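Local structure of catalase (4B7H) at residues H70-G75 and N251-R256; N142-F147 and A187-Y192; D267-D272 and F310-N315. The protein breaks down hydrogen peroxide to water and oxygen at a haem iron, here blocked by nitric oxide, and also carries bound NADPH. All coordinates share one frame; numbering follows the deposited sequence.

Interaction 1 (H70-G75 and N251-R256). With HEM (protoporphyrin IX containing Fe), chain E; NO (nitric oxide), chain F.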
loop_
_atom_site.group_PDB
_atom_site.type_symbol
_atom_site.label_atom_id
_atom_site.label_comp_id
_atom_site.label_asym_id
_atom_site.label_seq_id
_atom_site.Cartn_x
_atom_site.Cartn_y
_atom_site.Cartn_z
ATOM N N HIS A 70 -4.906 -19.573 6.404
ATOM C CA HIS A 70 -5.002 -20.335 5.148
ATOM C C HIS A 70 -3.994 -19.857 4.091
ATOM O O HIS A 70 -4.248 -19.950 2.890
ATOM C CB HIS A 70 -6.425 -20.338 4.568
ATOM C CG HIS A 70 -7.448 -21.044 5.415
ATOM N ND1 HIS A 70 -7.888 -22.324 5.139
ATOM C CD2 HIS A 70 -8.166 -20.623 6.486
ATOM C CE1 HIS A 70 -8.813 -22.670 6.018
ATOM N NE2 HIS A 70 -8.997 -21.659 6.850
ATOM N N ALA A 71 -2.832 -19.390 4.543
ATOM C CA ALA A 71 -1.779 -18.918 3.637
ATOM C C ALA A 71 -1.305 -19.954 2.625
ATOM O O ALA A 71 -1.031 -19.603 1.474
ATOM C CB ALA A 71 -0.589 -18.413 4.428
ATOM N N LYS A 72 -1.164 -21.206 3.066
ATOM C CA LYS A 72 -0.599 -22.275 2.230
ATOM C C LYS A 72 -1.699 -23.051 1.520
ATOM O O LYS A 72 -2.428 -23.818 2.149
ATOM C CB LYS A 72 0.222 -23.260 3.074
ATOM C CG LYS A 72 0.874 -24.376 2.239
ATOM C CD LYS A 72 2.107 -23.838 1.497
ATOM C CE LYS A 72 2.667 -24.791 0.425
ATOM N NZ LYS A 72 2.991 -26.148 0.970
ATOM N N GLY A 73 -1.826 -22.870 0.215
ATOM C CA GLY A 73 -2.866 -23.564 -0.516
ATOM C C GLY A 73 -2.594 -23.662 -1.997
ATOM O O GLY A 73 -1.552 -23.210 -2.483
ATOM N N HIS A 74 -3.550 -24.240 -2.718
ATOM C CA HIS A 74 -3.377 -24.554 -4.129
ATOM C C HIS A 74 -4.754 -24.858 -4.666
ATOM O O HIS A 74 -5.693 -25.084 -3.895
ATOM C CB HIS A 74 -2.484 -25.783 -4.290
ATOM C CG HIS A 74 -2.924 -26.938 -3.452
ATOM N ND1 HIS A 74 -2.549 -27.078 -2.133
ATOM C CD2 HIS A 74 -3.749 -27.978 -3.724
ATOM C CE1 HIS A 74 -3.104 -28.169 -1.634
ATOM N NE2 HIS A 74 -3.850 -28.724 -2.573
ATOM N N GLY A 75 -4.905 -24.876 -5.981
ATOM C CA GLY A 75 -6.241 -25.061 -6.499
ATOM C C GLY A 75 -6.340 -25.482 -7.943
ATOM O O GLY A 75 -5.354 -25.869 -8.573
ATOM N N ASN A 251 8.272 -33.777 1.247
ATOM C CA ASN A 251 7.674 -32.916 0.239
ATOM C C ASN A 251 6.674 -31.989 0.901
ATOM O O ASN A 251 5.530 -32.375 1.146
ATOM C CB ASN A 251 6.993 -33.731 -0.867
ATOM C CG ASN A 251 6.509 -32.860 -2.021
ATOM O OD1 ASN A 251 6.607 -31.628 -1.969
ATOM N ND2 ASN A 251 5.994 -33.496 -3.076
ATOM N N ALA A 252 7.105 -30.760 1.176
ATOM C CA ALA A 252 6.240 -29.782 1.820
ATOM C C ALA A 252 5.036 -29.438 0.948
ATOM O O ALA A 252 4.037 -28.911 1.440
ATOM C CB ALA A 252 7.020 -28.527 2.151
ATOM N N ASP A 253 5.133 -29.740 -0.346
ATOM C CA ASP A 253 4.072 -29.439 -1.289
ATOM C C ASP A 253 3.388 -30.706 -1.790
ATOM O O ASP A 253 2.887 -30.749 -2.906
ATOM C CB ASP A 253 4.655 -28.638 -2.455
ATOM C CG ASP A 253 5.332 -27.353 -1.998
ATOM O OD1 ASP A 253 4.906 -26.771 -0.977
ATOM O OD2 ASP A 253 6.302 -26.922 -2.649
ATOM N N TYR A 254 3.352 -31.729 -0.941
ATOM C CA TYR A 254 2.816 -33.027 -1.324
ATOM C C TYR A 254 1.424 -32.949 -1.939
ATOM O O TYR A 254 1.146 -33.591 -2.958
ATOM C CB TYR A 254 2.795 -33.943 -0.102
ATOM C CG TYR A 254 2.371 -35.360 -0.403
ATOM C CD1 TYR A 254 3.285 -36.297 -0.881
ATOM C CD2 TYR A 254 1.061 -35.772 -0.184
ATOM C CE1 TYR A 254 2.902 -37.599 -1.146
ATOM C CE2 TYR A 254 0.665 -37.081 -0.453
ATOM C CZ TYR A 254 1.593 -37.987 -0.931
ATOM O OH TYR A 254 1.208 -39.279 -1.192
ATOM N N GLN A 255 0.545 -32.161 -1.327
ATOM C CA GLN A 255 -0.839 -32.109 -1.776
ATOM C C GLN A 255 -1.003 -31.208 -2.993
ATOM O O GLN A 255 -1.796 -31.511 -3.895
ATOM C CB GLN A 255 -1.764 -31.690 -0.633
ATOM C CG GLN A 255 -1.697 -32.629 0.564
ATOM C CD GLN A 255 -2.715 -32.278 1.622
ATOM O OE1 GLN A 255 -3.105 -31.124 1.774
ATOM N NE2 GLN A 255 -3.151 -33.282 2.366
ATOM N N ARG A 256 -0.265 -30.100 -3.012
ATOM C CA ARG A 256 -0.208 -29.238 -4.190
ATOM C C ARG A 256 0.234 -30.054 -5.406
ATOM O O ARG A 256 -0.393 -30.008 -6.468
ATOM C CB ARG A 256 0.761 -28.075 -3.933
ATOM C CG ARG A 256 0.909 -27.113 -5.101
ATOM C CD ARG A 256 1.850 -25.952 -4.771
ATOM N NE ARG A 256 1.353 -25.133 -3.666
ATOM C CZ ARG A 256 1.847 -23.943 -3.325
ATOM N NH1 ARG A 256 2.865 -23.425 -4.003
ATOM N NH2 ARG A 256 1.310 -23.269 -2.311
HETATM C CHA HEM E . -9.561 -17.759 4.925
HETATM C CHB HEM E . -11.828 -15.051 8.249
HETATM C CHC HEM E . -13.911 -19.060 9.990
HETATM C CHD HEM E . -12.846 -21.254 5.839
HETATM C C1A HEM E . -9.976 -16.686 5.675
HETATM C C2A HEM E . -9.589 -15.304 5.466
HETATM C C3A HEM E . -10.235 -14.565 6.381
HETATM C C4A HEM E . -11.035 -15.447 7.196
HETATM C CMA HEM E . -10.188 -13.047 6.586
HETATM C CAA HEM E . -8.623 -14.811 4.366
HETATM C CBA HEM E . -9.408 -14.542 3.091
HETATM C CGA HEM E . -8.578 -13.878 2.024
HETATM O O1A HEM E . -8.789 -14.227 0.835
HETATM O O2A HEM E . -7.721 -13.008 2.328
HETATM C C1B HEM E . -12.575 -15.896 9.038
HETATM C C2B HEM E . -13.335 -15.517 10.208
HETATM C C3B HEM E . -13.892 -16.642 10.702
HETATM C C4B HEM E . -13.515 -17.741 9.840
HETATM C CMB HEM E . -13.423 -14.075 10.747
HETATM C CAB HEM E . -14.820 -16.839 11.915
HETATM C CBB HEM E . -15.625 -15.876 12.361
HETATM C C1C HEM E . -13.958 -19.958 8.939
HETATM C C2C HEM E . -14.861 -21.089 8.777
HETATM C C3C HEM E . -14.547 -21.688 7.614
HETATM C C4C HEM E . -13.464 -20.939 7.014
HETATM C CMC HEM E . -15.951 -21.505 9.796
HETATM C CAC HEM E . -15.204 -22.898 6.907
HETATM C CBC HEM E . -16.500 -23.218 7.069
HETATM C C1D HEM E . -11.822 -20.551 5.267
HETATM C C2D HEM E . -11.142 -20.989 4.092
HETATM C C3D HEM E . -10.125 -19.921 3.795
HETATM C C4D HEM E . -10.287 -18.921 4.814
HETATM C CMD HEM E . -11.384 -22.277 3.307
HETATM C CAD HEM E . -9.165 -19.928 2.614
HETATM C CBD HEM E . -9.939 -19.515 1.364
HETATM C CGD HEM E . -8.967 -19.639 0.228
HETATM O O1D HEM E . -8.606 -18.607 -0.390
HETATM O O2D HEM E . -8.528 -20.784 -0.050
HETATM N NA HEM E . -10.868 -16.744 6.735
HETATM N NB HEM E . -12.699 -17.253 8.838
HETATM N NC HEM E . -13.121 -19.893 7.837
HETATM N ND HEM E . -11.293 -19.332 5.680
HETATM FE FE HEM E . -11.958 -18.336 7.297
HETATM N N NO F . -10.757 -18.988 8.304
HETATM O O NO F . -10.391 -19.542 9.198
HETATM O O HOH W 1 -0.081 -26.000 -1.245
#
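K72 NZ is held by three partners. D253 takes it in a salt bridge, NZ to OD1 2.8 Å, met nearly along the C-O axis of the carboxylate. D118 adds a second salt bridge, and the carbonyl of S116 a hydrogen bond. The lysine chain leaves with CG anti to the backbone N (chi1 -178°) and bends at chi2 and chi4, which carries its end across to D253. Its CE lies over one face of the R256 guanidinium, 3.4 Å from NH2. The chains of K72 and R256 cross at about a right angle.

R256 also runs past H74. Its CA sits over the centre of the imidazole in a CH-pi contact, 3.7 Å from the ring centroid. The bend of R256 at chi3 (-62°) turns the guanidinium back toward the strand. NH2 makes a weak hydrogen bond to G73 O at 2.9 Å, with an N-H...O angle of 119°. In the second subunit, G169 O is the stronger partner of R256, taking NH1, and R164 forms a salt bridge with D253 OD2. A water accepts from R256 NE and also bonds H74 ND1, at 2.8 Å. The other ring nitrogen, NE2, is hydrogen-bonded to S203 OG.

At the other end of 70-75, H70 lies flat against the haem, with C3D 3.3 Å above its ring plane. The iron-bound nitric oxide is near its edge.

The contact joins the strand that follows the haem-side histidine to the start of helix 254-264 and to the subunit interface. K72 NZ and R256 NH2 are like charges 4.7 Å apart, not in contact, in a buried place. The carboxylates of D118 and D253 probably offset the charge of K72, with R164 of the second subunit also drawn to D253.

Interaction 2 (N142-F147 and A187-Y192). With NDP (NADPH dihydro-nicotinamide-adenine-dinucleotide phosphate), chain H.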
loop_
_atom_site.group_PDB
_atom_site.type_symbol
_atom_site.label_atom_id
_atom_site.label_comp_id
_atom_site.label_asym_id
_atom_site.label_seq_id
_atom_site.Cartn_x
_atom_site.Cartn_y
_atom_site.Cartn_z
ATOM N N ASN A 142 -14.676 -26.041 4.638
ATOM C CA ASN A 142 -13.528 -26.760 5.193
ATOM C C ASN A 142 -13.784 -28.254 5.042
ATOM O O ASN A 142 -14.888 -28.660 4.669
ATOM C CB ASN A 142 -13.342 -26.434 6.682
ATOM C CG ASN A 142 -12.524 -25.172 6.929
ATOM O OD1 ASN A 142 -11.627 -24.821 6.156
ATOM N ND2 ASN A 142 -12.810 -24.504 8.036
ATOM N N ASN A 143 -12.784 -29.072 5.365
ATOM C CA ASN A 143 -12.938 -30.526 5.343
ATOM C C ASN A 143 -13.539 -31.099 6.643
ATOM O O ASN A 143 -13.363 -32.289 6.942
ATOM C CB ASN A 143 -11.599 -31.201 5.029
ATOM C CG ASN A 143 -10.614 -31.079 6.165
ATOM O OD1 ASN A 143 -10.801 -30.273 7.078
ATOM N ND2 ASN A 143 -9.559 -31.877 6.122
ATOM N N THR A 144 -14.242 -30.247 7.393
ATOM C CA THR A 144 -14.953 -30.610 8.620
ATOM C C THR A 144 -16.347 -29.986 8.612
ATOM O O THR A 144 -16.529 -28.860 8.127
ATOM C CB THR A 144 -14.221 -30.106 9.880
ATOM O OG1 THR A 144 -15.111 -30.184 11.000
ATOM C CG2 THR A 144 -13.758 -28.649 9.697
ATOM N N PRO A 145 -17.342 -30.708 9.156
ATOM C CA PRO A 145 -18.720 -30.213 9.202
ATOM C C PRO A 145 -18.936 -29.190 10.320
ATOM O O PRO A 145 -20.023 -28.620 10.425
ATOM C CB PRO A 145 -19.526 -31.485 9.499
ATOM C CG PRO A 145 -18.583 -32.278 10.362
ATOM C CD PRO A 145 -17.249 -32.085 9.675
ATOM N N THR A 146 -17.911 -28.950 11.134
ATOM C CA THR A 146 -18.038 -28.079 12.298
ATOM C C THR A 146 -16.794 -27.186 12.426
ATOM O O THR A 146 -15.981 -27.130 11.506
ATOM C CB THR A 146 -18.327 -28.928 13.575
ATOM O OG1 THR A 146 -18.627 -28.078 14.685
ATOM C CG2 THR A 146 -17.153 -29.848 13.912
ATOM N N PHE A 147 -16.651 -26.465 13.534
ATOM C CA PHE A 147 -15.471 -25.621 13.736
ATOM C C PHE A 147 -15.287 -25.351 15.223
ATOM O O PHE A 147 -16.118 -25.763 16.037
ATOM C CB PHE A 147 -15.602 -24.315 12.954
ATOM C CG PHE A 147 -14.282 -23.630 12.661
ATOM C CD1 PHE A 147 -13.352 -24.223 11.821
ATOM C CD2 PHE A 147 -14.002 -22.375 13.187
ATOM C CE1 PHE A 147 -12.138 -23.590 11.526
ATOM C CE2 PHE A 147 -12.794 -21.734 12.900
ATOM C CZ PHE A 147 -11.868 -22.341 12.060
ATOM N N ALA A 187 -14.133 -28.188 21.776
ATOM C CA ALA A 187 -13.978 -29.632 21.936
ATOM C C ALA A 187 -14.451 -30.455 20.735
ATOM O O ALA A 187 -13.814 -31.441 20.369
ATOM C CB ALA A 187 -14.636 -30.105 23.221
ATOM N N HIS A 188 -15.558 -30.060 20.112
ATOM C CA HIS A 188 -16.039 -30.831 18.971
ATOM C C HIS A 188 -15.004 -30.868 17.856
ATOM O O HIS A 188 -14.602 -31.948 17.400
ATOM C CB HIS A 188 -17.373 -30.292 18.443
ATOM C CG HIS A 188 -18.084 -31.251 17.540
ATOM N ND1 HIS A 188 -19.318 -30.985 16.991
ATOM C CD2 HIS A 188 -17.731 -32.479 17.090
ATOM C CE1 HIS A 188 -19.696 -32.008 16.243
ATOM N NE2 HIS A 188 -18.753 -32.932 16.293
ATOM N N GLN A 189 -14.543 -29.697 17.434
ATOM C CA GLN A 189 -13.608 -29.656 16.322
ATOM C C GLN A 189 -12.225 -30.194 16.687
ATOM O O GLN A 189 -11.558 -30.807 15.848
ATOM C CB GLN A 189 -13.498 -28.250 15.729
ATOM C CG GLN A 189 -12.458 -28.157 14.625
ATOM C CD GLN A 189 -12.735 -29.104 13.471
ATOM O OE1 GLN A 189 -13.883 -29.454 13.203
ATOM N NE2 GLN A 189 -11.682 -29.504 12.763
ATOM N N VAL A 190 -11.787 -29.990 17.928
ATOM C CA VAL A 190 -10.487 -30.529 18.316
ATOM C C VAL A 190 -10.502 -32.063 18.279
ATOM O O VAL A 190 -9.524 -32.688 17.856
ATOM C CB VAL A 190 -10.004 -29.977 19.671
ATOM C CG1 VAL A 190 -8.705 -30.637 20.082
ATOM C CG2 VAL A 190 -9.812 -28.467 19.576
ATOM N N THR A 191 -11.626 -32.672 18.656
ATOM C CA THR A 191 -11.747 -34.126 18.572
ATOM C C THR A 191 -11.656 -34.594 17.112
ATOM O O THR A 191 -10.979 -35.578 16.803
ATOM C CB THR A 191 -13.053 -34.595 19.229
ATOM O OG1 THR A 191 -13.068 -34.168 20.594
ATOM C CG2 THR A 191 -13.173 -36.111 19.183
ATOM N N TYR A 192 -12.312 -33.864 16.213
ATOM C CA TYR A 192 -12.236 -34.163 14.783
ATOM C C TYR A 192 -10.806 -33.983 14.255
ATOM O O TYR A 192 -10.284 -34.830 13.522
ATOM C CB TYR A 192 -13.218 -33.252 14.049
ATOM C CG TYR A 192 -13.509 -33.547 12.595
ATOM C CD1 TYR A 192 -12.653 -33.107 11.589
ATOM C CD2 TYR A 192 -14.682 -34.201 12.222
ATOM C CE1 TYR A 192 -12.937 -33.346 10.249
ATOM C CE2 TYR A 192 -14.976 -34.441 10.880
ATOM C CZ TYR A 192 -14.098 -34.011 9.904
ATOM O OH TYR A 192 -14.403 -34.244 8.579
HETATM P PA NDP H . -23.823 -40.656 11.549
HETATM O O1A NDP H . -23.459 -42.053 11.894
HETATM O O2A NDP H . -25.013 -40.572 10.656
HETATM O O5B NDP H . -22.559 -39.972 10.842
HETATM C C5B NDP H . -21.278 -40.082 11.414
HETATM C C4B NDP H . -20.339 -39.276 10.531
HETATM O O4B NDP H . -19.031 -39.320 11.083
HETATM C C3B NDP H . -20.277 -39.854 9.117
HETATM O O3B NDP H . -20.315 -38.804 8.167
HETATM C C2B NDP H . -18.938 -40.568 9.120
HETATM O O2B NDP H . -18.342 -40.750 7.850
HETATM C C1B NDP H . -18.143 -39.657 10.045
HETATM N N9A NDP H . -16.860 -40.242 10.482
HETATM C C8A NDP H . -16.463 -41.552 10.385
HETATM N N7A NDP H . -15.208 -41.664 10.875
HETATM C C5A NDP H . -14.792 -40.439 11.281
HETATM C C6A NDP H . -13.603 -39.991 11.852
HETATM N N6A NDP H . -12.502 -40.740 11.782
HETATM N N1A NDP H . -13.475 -38.659 12.175
HETATM C C2A NDP H . -14.508 -37.777 11.926
HETATM N N3A NDP H . -15.683 -38.227 11.356
HETATM C C4A NDP H . -15.822 -39.538 11.038
HETATM O O3 NDP H . -24.034 -39.836 12.930
HETATM P PN NDP H . -24.435 -38.274 13.034
HETATM O O1N NDP H . -24.603 -37.678 11.678
HETATM O O2N NDP H . -25.526 -38.194 14.035
HETATM O O5D NDP H . -23.134 -37.610 13.712
HETATM C C5D NDP H . -22.457 -38.281 14.758
HETATM C C4D NDP H . -21.103 -37.637 14.973
HETATM O O4D NDP H . -20.336 -37.790 13.795
HETATM C C3D NDP H . -21.231 -36.142 15.219
HETATM O O3D NDP H . -21.319 -35.850 16.606
HETATM C C2D NDP H . -19.979 -35.583 14.565
HETATM O O2D NDP H . -18.951 -35.505 15.513
HETATM C C1D NDP H . -19.567 -36.624 13.529
HETATM N N1N NDP H . -19.812 -36.153 12.148
HETATM C C2N NDP H . -21.022 -35.596 11.849
HETATM C C3N NDP H . -21.331 -35.135 10.578
HETATM C C7N NDP H . -22.677 -34.525 10.360
HETATM O O7N NDP H . -22.811 -33.539 9.377
HETATM N N7N NDP H . -23.708 -34.902 11.107
HETATM C C4N NDP H . -20.349 -35.220 9.429
HETATM C C5N NDP H . -19.056 -35.847 9.865
HETATM C C6N NDP H . -18.849 -36.274 11.178
HETATM P P2B NDP H . -18.551 -42.127 7.031
HETATM O O1X NDP H . -18.116 -43.271 7.924
HETATM O O2X NDP H . -20.016 -42.240 6.666
HETATM O O3X NDP H . -17.689 -42.034 5.785
HETATM O O HOH W 2 -10.632 -30.873 9.912
HETATM O O HOH W 3 -15.824 -27.290 18.350
#
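The Y192 ring has T144 over one face. T144 CB makes a CH-pi contact with it, and OG1 lies over its centre. N143 O is at the edge, where it accepts a hydrogen bond from Y192 OH (2.8 Å) in the carbonyl plane, on a lone pair. P145 CD and C2A of the NADPH adenine approach the ring obliquely. The H188 ring has T146 CG2 over the centre of one face, 3.9 Å from the centroid. At its edge NE2 hydrogen-bonds to the ribose O2D of NADPH, 2.7 Å away. ND1 is hydrogen-bonded to T294 O.

T144 and Q189 meet tip to tip. T144 OG1 donates to Q189 OE1 at 2.6 Å and accepts from T146 N in an ST turn. Q189 is bent at chi2 (59°), which turns its amide to T144. One water links F147 O to Q189 N, and another bonds N143 OD1 and, weakly, Q189 NE2. N143 OD1 also accepts from H124 N.

F147 touches the haem, so the contact lies between the NADPH and the haem. P145 CG packs 3.6 Å from C4N, the hydride-bearing carbon, while the H188 bond to O2D holds the ribose.

Interaction 3 (D267-D272 and F310-N315)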
loop_
_atom_site.group_PDB
_atom_site.type_symbol
_atom_site.label_atom_id
_atom_site.label_comp_id
_atom_site.label_asym_id
_atom_site.label_seq_id
_atom_site.Cartn_x
_atom_site.Cartn_y
_atom_site.Cartn_z
ATOM N N ASP A 267 -6.750 -37.798 -14.298
ATOM C CA ASP A 267 -7.430 -38.439 -13.178
ATOM C C ASP A 267 -8.224 -37.389 -12.404
ATOM O O ASP A 267 -7.887 -37.045 -11.261
ATOM C CB ASP A 267 -6.406 -39.133 -12.272
ATOM C CG ASP A 267 -7.051 -40.015 -11.216
ATOM O OD1 ASP A 267 -8.249 -40.341 -11.346
ATOM O OD2 ASP A 267 -6.347 -40.394 -10.254
ATOM N N PHE A 268 -9.274 -36.881 -13.034
ATOM C CA PHE A 268 -10.019 -35.755 -12.486
ATOM C C PHE A 268 -10.807 -36.149 -11.240
ATOM O O PHE A 268 -11.655 -37.034 -11.302
ATOM C CB PHE A 268 -10.983 -35.208 -13.539
ATOM C CG PHE A 268 -10.329 -34.855 -14.855
ATOM C CD1 PHE A 268 -9.124 -34.155 -14.902
ATOM C CD2 PHE A 268 -10.928 -35.229 -16.052
ATOM C CE1 PHE A 268 -8.539 -33.830 -16.125
ATOM C CE2 PHE A 268 -10.353 -34.913 -17.265
ATOM C CZ PHE A 268 -9.155 -34.209 -17.304
ATOM N N PRO A 269 -10.545 -35.483 -10.104
ATOM C CA PRO A 269 -11.276 -35.811 -8.877
ATOM C C PRO A 269 -12.704 -35.269 -8.900
ATOM O O PRO A 269 -12.967 -34.189 -9.461
ATOM C CB PRO A 269 -10.453 -35.127 -7.781
ATOM C CG PRO A 269 -9.826 -33.962 -8.466
ATOM C CD PRO A 269 -9.531 -34.436 -9.878
ATOM N N ILE A 270 -13.614 -36.028 -8.293
ATOM C CA ILE A 270 -15.033 -35.713 -8.294
ATOM C C ILE A 270 -15.568 -35.742 -6.866
ATOM O O ILE A 270 -15.108 -36.534 -6.037
ATOM C CB ILE A 270 -15.810 -36.731 -9.167
ATOM C CG1 ILE A 270 -15.340 -36.656 -10.621
ATOM C CG2 ILE A 270 -17.312 -36.503 -9.088
ATOM C CD1 ILE A 270 -15.740 -37.854 -11.447
ATOM N N TRP A 271 -16.514 -34.855 -6.576
ATOM C CA TRP A 271 -17.258 -34.877 -5.323
ATOM C C TRP A 271 -18.745 -34.853 -5.625
ATOM O O TRP A 271 -19.193 -34.104 -6.498
ATOM C CB TRP A 271 -16.938 -33.645 -4.478
ATOM C CG TRP A 271 -15.608 -33.675 -3.787
ATOM C CD1 TRP A 271 -15.379 -33.950 -2.466
ATOM C CD2 TRP A 271 -14.323 -33.425 -4.373
ATOM N NE1 TRP A 271 -14.028 -33.889 -2.195
ATOM C CE2 TRP A 271 -13.360 -33.560 -3.346
ATOM C CE3 TRP A 271 -13.892 -33.092 -5.663
ATOM C CZ2 TRP A 271 -11.994 -33.374 -3.569
ATOM C CZ3 TRP A 271 -12.530 -32.905 -5.887
ATOM C CH2 TRP A 271 -11.596 -33.046 -4.842
ATOM N N ASP A 272 -19.512 -35.660 -4.900
ATOM C CA ASP A 272 -20.965 -35.573 -4.986
ATOM C C ASP A 272 -21.489 -34.466 -4.069
ATOM O O ASP A 272 -21.143 -34.410 -2.890
ATOM C CB ASP A 272 -21.602 -36.921 -4.664
ATOM C CG ASP A 272 -21.350 -37.939 -5.751
ATOM O OD1 ASP A 272 -21.963 -37.803 -6.834
ATOM O OD2 ASP A 272 -20.529 -38.856 -5.536
ATOM N N PHE A 310 -19.427 -32.211 -8.688
ATOM C CA PHE A 310 -18.474 -31.348 -9.370
ATOM C C PHE A 310 -17.181 -32.106 -9.646
ATOM O O PHE A 310 -16.855 -33.084 -8.962
ATOM C CB PHE A 310 -18.263 -29.989 -8.664
ATOM C CG PHE A 310 -17.516 -30.058 -7.357
ATOM C CD1 PHE A 310 -16.130 -30.160 -7.335
ATOM C CD2 PHE A 310 -18.199 -29.952 -6.148
ATOM C CE1 PHE A 310 -15.438 -30.188 -6.133
ATOM C CE2 PHE A 310 -17.514 -29.986 -4.937
ATOM C CZ PHE A 310 -16.132 -30.108 -4.933
ATOM N N ILE A 311 -16.479 -31.667 -10.682
ATOM C CA ILE A 311 -15.280 -32.330 -11.167
ATOM C C ILE A 311 -14.193 -31.281 -11.366
ATOM O O ILE A 311 -14.482 -30.159 -11.791
ATOM C CB ILE A 311 -15.583 -33.100 -12.487
ATOM C CG1 ILE A 311 -14.358 -33.865 -12.991
ATOM C CG2 ILE A 311 -16.170 -32.170 -13.558
ATOM C CD1 ILE A 311 -14.674 -34.827 -14.135
ATOM N N LEU A 312 -12.957 -31.624 -11.013
ATOM C CA LEU A 312 -11.842 -30.708 -11.230
ATOM C C LEU A 312 -11.081 -31.196 -12.454
ATOM O O LEU A 312 -10.457 -32.268 -12.417
ATOM C CB LEU A 312 -10.919 -30.654 -10.010
ATOM C CG LEU A 312 -11.603 -30.317 -8.682
ATOM C CD1 LEU A 312 -10.585 -30.258 -7.543
ATOM C CD2 LEU A 312 -12.378 -29.008 -8.789
ATOM N N ASN A 313 -11.141 -30.424 -13.538
ATOM C CA ASN A 313 -10.543 -30.867 -14.797
ATOM C C ASN A 313 -9.606 -29.866 -15.475
ATOM O O ASN A 313 -9.247 -30.046 -16.636
ATOM C CB ASN A 313 -11.628 -31.338 -15.784
ATOM C CG ASN A 313 -12.584 -30.222 -16.191
ATOM O OD1 ASN A 313 -12.403 -29.054 -15.823
ATOM N ND2 ASN A 313 -13.609 -30.580 -16.962
ATOM N N ARG A 314 -9.196 -28.825 -14.757
ATOM C CA ARG A 314 -8.313 -27.828 -15.342
ATOM C C ARG A 314 -7.362 -27.273 -14.295
ATOM O O ARG A 314 -7.797 -26.739 -13.272
ATOM C CB ARG A 314 -9.145 -26.700 -15.966
ATOM C CG ARG A 314 -8.332 -25.462 -16.397
ATOM C CD ARG A 314 -7.423 -25.736 -17.607
ATOM N NE ARG A 314 -8.221 -26.111 -18.769
ATOM C CZ ARG A 314 -8.206 -27.309 -19.347
ATOM N NH1 ARG A 314 -7.388 -28.258 -18.907
ATOM N NH2 ARG A 314 -9.000 -27.550 -20.385
ATOM N N ASN A 315 -6.064 -27.402 -14.549
ATOM C CA ASN A 315 -5.060 -26.770 -13.708
ATOM C C ASN A 315 -5.018 -25.275 -14.015
ATOM O O ASN A 315 -5.352 -24.859 -15.131
ATOM C CB ASN A 315 -3.678 -27.378 -13.969
ATOM C CG ASN A 315 -3.451 -28.685 -13.225
ATOM O OD1 ASN A 315 -2.826 -29.618 -13.745
ATOM N ND2 ASN A 315 -3.944 -28.754 -11.999
#
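Three backbone hydrogen bonds join the two segments. L312 N donates to P269 O at 3.0 Å. W271 and F310 exchange the other two, W271 N to F310 O and F310 N to W271 O, as a hydrogen-bonded antiparallel pair. I270 and I311 form the non-hydrogen-bonded pair beside them. CA-H...O contacts run from I311 CA to P269 O and from I270 CA to F310 O.

The aromatic contacts lie at both ends. The five-membered ring of W271 and the F310 ring are nearly parallel (17°) but displaced, with little overlap; the closest side-chain atoms are W271 CE3 and F310 CE1, 3.3 Å apart. W271 CB lies over the F310 ring face. F310 has CG between the backbone N and the carbonyl carbon (chi1 71°), which swings its ring back toward W271. W271 NE1 is hydrogen-bonded to Q206 O. At the other end, N313 CB stands over the centre of the F268 ring, 3.7 Å from its centroid.

Among apolar contacts, I270 and I311 lie side by side with their CG1 atoms 3.8 Å apart, and F268 CB also touches I311 CG1. On the face of W271 and F310, L312 CD1 meets W271 CZ3 at 3.7 Å, and L312 CB meets P269 CG. L312 O is buried without a partner, 3.2 Å from F268 CB.

Opposite F77, N313 and R314 make a classic beta bulge. The pairing is part of the antiparallel catalase beta-barrel.

How the interactions relate
From the N terminus, 70-75 comes first and leads into strand 73-82. Interaction 1 closes only at 251-256, so it encloses a long loop. Interaction 2 is nested inside that loop, joining the segment after strand 135-142 to helix 187-194. Interaction 3 follows in series, opening at 267-272 after helix 254-264 and closing at 310-315. None of the three cross. Interactions 1 and 2 touch through H70 and N142, both in the haem pocket. Interactions 1 and 3 do not touch, but strands 73-82 and 305-314 are neighbours in one sheet. Together they tie the sheet to helix 254-264, the haem pocket and the NADPH site.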